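Local coordinates for protein-arginine-phosphatase (Geobacillus stearothermophilus, PDB 4PIC), which removes phosphate from phosphoarginine residues of proteins by hydrolysis, with almost no activity toward phosphotyrosine peptides, and probably counteracts the arginine kinase McsB, at residues E71-A76 and E92-A97; G85-I90 and D99-L104. All coordinates share one frame; numbering follows the deposited sequence.

Contact 1: E71-A76 and E92-A97; sequences EHIDWA and ERFPEA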
loop_
_atom_site.group_PDB
_atom_site.type_symbol
_atom_site.label_atom_id
_atom_site.label_comp_id
_atom_site.label_asym_id
_atom_site.label_seq_id
_atom_site.Cartn_x
_atom_site.Cartn_y
_atom_site.Cartn_z
ATOM N N GLU A 71 -6.785 12.414 7.334
ATOM C CA GLU A 71 -7.049 12.924 8.667
ATOM C C GLU A 71 -5.935 12.573 9.659
ATOM O O GLU A 71 -5.606 13.375 10.530
ATOM C CB GLU A 71 -8.404 12.417 9.162
ATOM C CG GLU A 71 -9.614 13.053 8.456
ATOM C CD GLU A 71 -9.660 12.800 6.944
ATOM O OE1 GLU A 71 -9.422 11.652 6.502
ATOM O OE2 GLU A 71 -9.930 13.766 6.193
ATOM N N HIS A 72 -5.352 11.384 9.525
ATOM C CA HIS A 72 -4.243 10.982 10.400
ATOM C C HIS A 72 -3.006 11.796 10.074
ATOM O O HIS A 72 -2.234 12.167 10.960
ATOM C CB HIS A 72 -3.867 9.514 10.191
ATOM C CG HIS A 72 -4.923 8.537 10.582
ATOM N ND1 HIS A 72 -5.635 7.810 9.653
ATOM C CD2 HIS A 72 -5.353 8.121 11.797
ATOM C CE1 HIS A 72 -6.476 7.003 10.277
ATOM N NE2 HIS A 72 -6.322 7.172 11.579
ATOM N N ILE A 73 -2.789 12.026 8.787
ATOM C CA ILE A 73 -1.651 12.798 8.314
ATOM C C ILE A 73 -1.702 14.228 8.854
ATOM O O ILE A 73 -0.696 14.755 9.342
ATOM C CB ILE A 73 -1.607 12.816 6.774
ATOM C CG1 ILE A 73 -1.436 11.395 6.227
ATOM C CG2 ILE A 73 -0.512 13.749 6.269
ATOM C CD1 ILE A 73 -0.103 10.752 6.576
ATOM N N ASP A 74 -2.886 14.838 8.803
ATOM C CA ASP A 74 -3.065 16.201 9.291
ATOM C C ASP A 74 -2.982 16.299 10.813
ATOM O O ASP A 74 -2.563 17.323 11.349
ATOM C CB ASP A 74 -4.400 16.773 8.814
ATOM C CG ASP A 74 -4.449 16.966 7.318
ATOM O OD1 ASP A 74 -3.372 16.981 6.686
ATOM O OD2 ASP A 74 -5.569 17.110 6.781
ATOM N N TRP A 75 -3.389 15.238 11.500
ATOM C CA TRP A 75 -3.300 15.181 12.963
ATOM C C TRP A 75 -1.848 15.123 13.443
ATOM O O TRP A 75 -1.464 15.806 14.400
ATOM C CB TRP A 75 -4.069 13.960 13.470
ATOM C CG TRP A 75 -3.911 13.645 14.929
ATOM C CD1 TRP A 75 -4.685 14.105 15.959
ATOM C CD2 TRP A 75 -2.948 12.754 15.520
ATOM N NE1 TRP A 75 -4.256 13.571 17.151
ATOM C CE2 TRP A 75 -3.187 12.747 16.912
ATOM C CE3 TRP A 75 -1.898 11.980 15.010
ATOM C CZ2 TRP A 75 -2.422 11.985 17.799
ATOM C CZ3 TRP A 75 -1.138 11.225 15.894
ATOM C CH2 TRP A 75 -1.401 11.237 17.273
ATOM N N ALA A 76 -1.038 14.324 12.758
ATOM C CA ALA A 76 0.329 14.047 13.193
ATOM C C ALA A 76 1.257 15.254 13.128
ATOM O O ALA A 76 1.205 16.041 12.182
ATOM C CB ALA A 76 0.904 12.902 12.362
ATOM N N GLU A 92 4.580 9.587 -1.316
ATOM C CA GLU A 92 4.047 9.590 -2.672
ATOM C C GLU A 92 2.532 9.803 -2.643
ATOM O O GLU A 92 1.996 10.552 -3.458
ATOM C CB GLU A 92 4.406 8.292 -3.402
ATOM C CG GLU A 92 3.994 8.258 -4.872
ATOM C CD GLU A 92 4.685 7.139 -5.635
ATOM O OE1 GLU A 92 3.985 6.230 -6.133
ATOM O OE2 GLU A 92 5.934 7.176 -5.741
ATOM N N ARG A 93 1.851 9.158 -1.695
ATOM C CA ARG A 93 0.396 9.266 -1.575
ATOM C C ARG A 93 -0.041 10.598 -0.985
ATOM O O ARG A 93 -1.042 11.181 -1.416
ATOM C CB ARG A 93 -0.141 8.117 -0.717
ATOM C CG ARG A 93 -1.605 8.233 -0.345
ATOM C CD ARG A 93 -2.516 8.018 -1.560
ATOM N NE ARG A 93 -3.916 8.047 -1.155
ATOM C CZ ARG A 93 -4.624 9.154 -0.975
ATOM N NH1 ARG A 93 -4.071 10.345 -1.177
ATOM N NH2 ARG A 93 -5.890 9.074 -0.595
ATOM N N PHE A 94 0.718 11.065 0.009
ATOM C CA PHE A 94 0.462 12.324 0.700
ATOM C C PHE A 94 1.690 13.241 0.651
ATOM O O PHE A 94 2.404 13.384 1.650
ATOM C CB PHE A 94 0.094 12.069 2.168
ATOM C CG PHE A 94 -1.135 11.223 2.357
ATOM C CD1 PHE A 94 -2.397 11.732 2.077
ATOM C CD2 PHE A 94 -1.028 9.934 2.841
ATOM C CE1 PHE A 94 -3.532 10.949 2.258
ATOM C CE2 PHE A 94 -2.154 9.149 3.032
ATOM C CZ PHE A 94 -3.407 9.659 2.740
ATOM N N PRO A 95 1.930 13.878 -0.506
ATOM C CA PRO A 95 3.106 14.739 -0.695
ATOM C C PRO A 95 3.198 15.849 0.344
ATOM O O PRO A 95 4.298 16.275 0.698
ATOM C CB PRO A 95 2.875 15.350 -2.082
ATOM C CG PRO A 95 2.010 14.385 -2.781
ATOM C CD PRO A 95 1.115 13.788 -1.731
ATOM N N GLU A 96 2.050 16.303 0.835
ATOM C CA GLU A 96 2.017 17.357 1.847
ATOM C C GLU A 96 2.636 16.908 3.180
ATOM O O GLU A 96 2.927 17.739 4.045
ATOM C CB GLU A 96 0.576 17.830 2.059
ATOM C CG GLU A 96 -0.338 16.775 2.706
ATOM C CD GLU A 96 -1.116 15.891 1.714
ATOM O OE1 GLU A 96 -0.578 15.466 0.666
ATOM O OE2 GLU A 96 -2.298 15.607 2.002
ATOM N N ALA A 97 2.833 15.599 3.330
ATOM C CA ALA A 97 3.417 15.020 4.543
ATOM C C ALA A 97 4.945 14.902 4.511
ATOM O O ALA A 97 5.551 14.429 5.474
ATOM C CB ALA A 97 2.806 13.645 4.798
#

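Contact 2: G85-I90 and D99-L104; sequences GHKDMI and DKTFTL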
loop_
_atom_site.group_PDB
_atom_site.type_symbol
_atom_site.label_atom_id
_atom_site.label_comp_id
_atom_site.label_asym_id
_atom_site.label_seq_id
_atom_site.Cartn_x
_atom_site.Cartn_y
_atom_site.Cartn_z
ATOM N N GLY A 85 10.299 1.789 2.749
ATOM C CA GLY A 85 9.239 1.503 1.795
ATOM C C GLY A 85 7.941 2.153 2.218
ATOM O O GLY A 85 7.240 2.756 1.408
ATOM N N HIS A 86 7.622 2.052 3.506
ATOM C CA HIS A 86 6.411 2.690 4.008
ATOM C C HIS A 86 6.531 4.205 3.919
ATOM O O HIS A 86 5.576 4.885 3.533
ATOM C CB HIS A 86 6.142 2.282 5.454
ATOM C CG HIS A 86 5.671 0.871 5.602
ATOM N ND1 HIS A 86 6.369 -0.070 6.325
ATOM C CD2 HIS A 86 4.567 0.243 5.127
ATOM C CE1 HIS A 86 5.721 -1.224 6.279
ATOM N NE2 HIS A 86 4.624 -1.057 5.565
ATOM N N LYS A 87 7.689 4.736 4.308
ATOM C CA LYS A 87 7.932 6.168 4.189
ATOM C C LYS A 87 7.707 6.637 2.757
ATOM O O LYS A 87 7.003 7.627 2.519
ATOM C CB LYS A 87 9.347 6.519 4.641
ATOM C CG LYS A 87 9.662 8.010 4.509
ATOM C CD LYS A 87 11.098 8.313 4.887
ATOM C CE LYS A 87 11.600 9.556 4.171
ATOM N NZ LYS A 87 11.518 9.374 2.694
ATOM N N ASP A 88 8.276 5.909 1.804
ATOM C CA ASP A 88 8.153 6.289 0.402
ATOM C C ASP A 88 6.699 6.243 -0.065
ATOM O O ASP A 88 6.243 7.139 -0.760
ATOM C CB ASP A 88 9.026 5.399 -0.484
ATOM C CG ASP A 88 10.509 5.643 -0.285
ATOM O OD1 ASP A 88 10.888 6.713 0.235
ATOM O OD2 ASP A 88 11.294 4.750 -0.661
HETATM N N MSE A 89 5.963 5.210 0.333
HETATM C CA MSE A 89 4.549 5.149 -0.015
HETATM C C MSE A 89 3.754 6.306 0.564
HETATM O O MSE A 89 2.922 6.904 -0.126
HETATM C CB MSE A 89 3.921 3.826 0.431
HETATM C CG MSE A 89 4.448 2.600 -0.293
HETATM SE SE MSE A 89 3.474 0.998 0.153
HETATM C CE MSE A 89 1.841 1.416 -0.790
ATOM N N ILE A 90 4.012 6.632 1.828
ATOM C CA ILE A 90 3.288 7.712 2.486
ATOM C C ILE A 90 3.509 9.048 1.786
ATOM O O ILE A 90 2.559 9.782 1.530
ATOM C CB ILE A 90 3.693 7.834 3.962
ATOM C CG1 ILE A 90 3.240 6.578 4.703
ATOM C CG2 ILE A 90 3.080 9.084 4.591
ATOM C CD1 ILE A 90 3.972 6.387 6.012
ATOM N N ASP A 99 7.647 16.733 4.814
ATOM C CA ASP A 99 8.555 17.338 5.775
ATOM C C ASP A 99 8.475 16.675 7.142
ATOM O O ASP A 99 9.380 16.835 7.959
ATOM C CB ASP A 99 8.228 18.816 5.929
ATOM C CG ASP A 99 6.903 19.030 6.605
ATOM O OD1 ASP A 99 5.861 18.743 5.969
ATOM O OD2 ASP A 99 6.892 19.461 7.780
ATOM N N LYS A 100 7.400 15.930 7.402
ATOM C CA LYS A 100 7.198 15.374 8.740
ATOM C C LYS A 100 7.120 13.852 8.746
ATOM O O LYS A 100 6.759 13.256 9.765
ATOM C CB LYS A 100 5.950 15.960 9.396
ATOM C CG LYS A 100 4.639 15.619 8.703
ATOM C CD LYS A 100 3.477 16.244 9.468
ATOM C CE LYS A 100 2.185 16.152 8.693
ATOM N NZ LYS A 100 1.075 16.726 9.485
ATOM N N THR A 101 7.473 13.227 7.629
ATOM C CA THR A 101 7.442 11.767 7.546
ATOM C C THR A 101 8.862 11.233 7.512
ATOM O O THR A 101 9.680 11.669 6.702
ATOM C CB THR A 101 6.677 11.305 6.301
ATOM O OG1 THR A 101 5.352 11.841 6.363
ATOM C CG2 THR A 101 6.577 9.786 6.257
ATOM N N PHE A 102 9.169 10.313 8.421
ATOM C CA PHE A 102 10.511 9.763 8.532
ATOM C C PHE A 102 10.340 8.293 8.831
ATOM O O PHE A 102 9.279 7.892 9.291
ATOM C CB PHE A 102 11.242 10.360 9.747
ATOM C CG PHE A 102 11.208 11.865 9.840
ATOM C CD1 PHE A 102 12.282 12.618 9.402
ATOM C CD2 PHE A 102 10.121 12.512 10.409
ATOM C CE1 PHE A 102 12.262 14.002 9.502
ATOM C CE2 PHE A 102 10.096 13.894 10.513
ATOM C CZ PHE A 102 11.161 14.635 10.055
ATOM N N THR A 103 11.380 7.490 8.631
ATOM C CA THR A 103 11.394 6.184 9.296
ATOM C C THR A 103 11.693 6.441 10.762
ATOM O O THR A 103 12.373 7.411 11.106
ATOM C CB THR A 103 12.446 5.208 8.735
ATOM O OG1 THR A 103 13.764 5.744 8.935
ATOM C CG2 THR A 103 12.202 4.947 7.251
ATOM N N LEU A 104 11.184 5.586 11.636
ATOM C CA LEU A 104 11.483 5.722 13.053
ATOM C C LEU A 104 12.998 5.746 13.295
ATOM O O LEU A 104 13.495 6.573 14.055
ATOM C CB LEU A 104 10.816 4.585 13.827
ATOM C CG LEU A 104 11.182 4.418 15.289
ATOM C CD1 LEU A 104 10.855 5.665 16.108
ATOM C CD2 LEU A 104 10.452 3.190 15.842
#

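Contact 1: E71-A76 and E92-A97
Ile-73 carries this contact, reaching from helix 70-75 to Phe-94 with one branch and to Ala-97 with the other. Its CG1 lies over a face of the Phe-94 ring, 3.9 Å from the ring centroid and 18° off the ring normal, a CH-pi contact displaced toward the CD2 side. Ile-73 CD1 follows, 3.9 Å from Phe-94 CD2. The second branch, CG2, is anti to the backbone N and meets Ala-97 CB at 3.6 Å. No hydrogen bond spans the two segments. The Phe-94 ring is held from behind by its neighbour in sequence: Arg-93 CG sits 3.5 Å above the plane on the face opposite Ile-73, so the ring is sandwiched between two aliphatic groups. The backbone bond from Ala-97 N to Phe-94 O (2.8 Å) closes the turn that brings both residues to the same isoleucine. At the margin, Asp-74 and Glu-96 both form salt bridges with Lys-70, which probably offsets the repulsion between the two carboxylates. The arrangement is buried apolar packing, away from the catalytic site, between helix 70-75 and the turn that follows helix 84-93 within the low molecular weight protein tyrosine phosphatase fold.

Contact 2: G85-I90 and D99-L104
Helix 84-93 is the crossover of a beta-alpha-beta unit between the parallel strands 78-81 and 101-103, and here Lys-87 and Ile-90 pack against the second of these strands. The helix and strand segments run nearly antiparallel, at 168°, with their axes 7.8 Å apart. Lys-87 lays its aliphatic chain across the strand: CG is 4.0 Å from Thr-101 CG2, while CD and CE run along the backbone in van der Waals contact, CD beside Thr-103 N and CE beside Thr-101 O. The extended start of the chain, with CG anti to the backbone N (chi1 179°), carries the methylenes to the strand, and a bend at chi4 (-59°) turns NZ back toward Asp-88 OD1 in a long salt bridge of 3.7 Å. One turn further along the helix, Ile-90 CG2 meets Thr-101 CG2 at 3.9 Å, so that the Thr-101 methyl touches both Lys-87 and Ile-90. Cut back to an alanine here, the lysine side chain would probably leave a gap beside the Thr-101 and Thr-103 methyls, and Asp-88 would lose this distant charge partner. On the same helix His-86 NE2 is hydrogen-bonded to Thr-10 OG1 of the probable substrate-binding loop. With no hydrogen bond between the segments, helix and strand are held by apolar packing, while bonds from Thr-101 OG1 to Ala-97 O, and from Thr-103 OG1 to Asp-112 and, as an N-cap, to Gln-106 N, fix the threonines with their methyls against the helix.

How the contacts relate
All three touching residues of contact 1 are buried, against three of five in contact 2, where Lys-87 and Phe-102 are partly exposed. Contact 2 uses the middle of helix 84-93, contact 1 the turn and 3-10 segment that follow it. Contact 2 joins this helix to the outermost strand on that side of the sheet within the chain, nearer the catalytic cysteine; contact 1, further from the chain's centre, joins helix 70-75 to the turn. Aromatic-aliphatic packing distinguishes contact 1, lysine methylenes and threonine methyls contact 2. They meet directly: Lys-100 NZ, just before strand 101-103, probably donates hydrogen bonds to Ile-73 O (2.7 Å) and Ala-76 O (2.8 Å), and Ile-73 CD1 packs 4.1 Å from Ile-90 CG2.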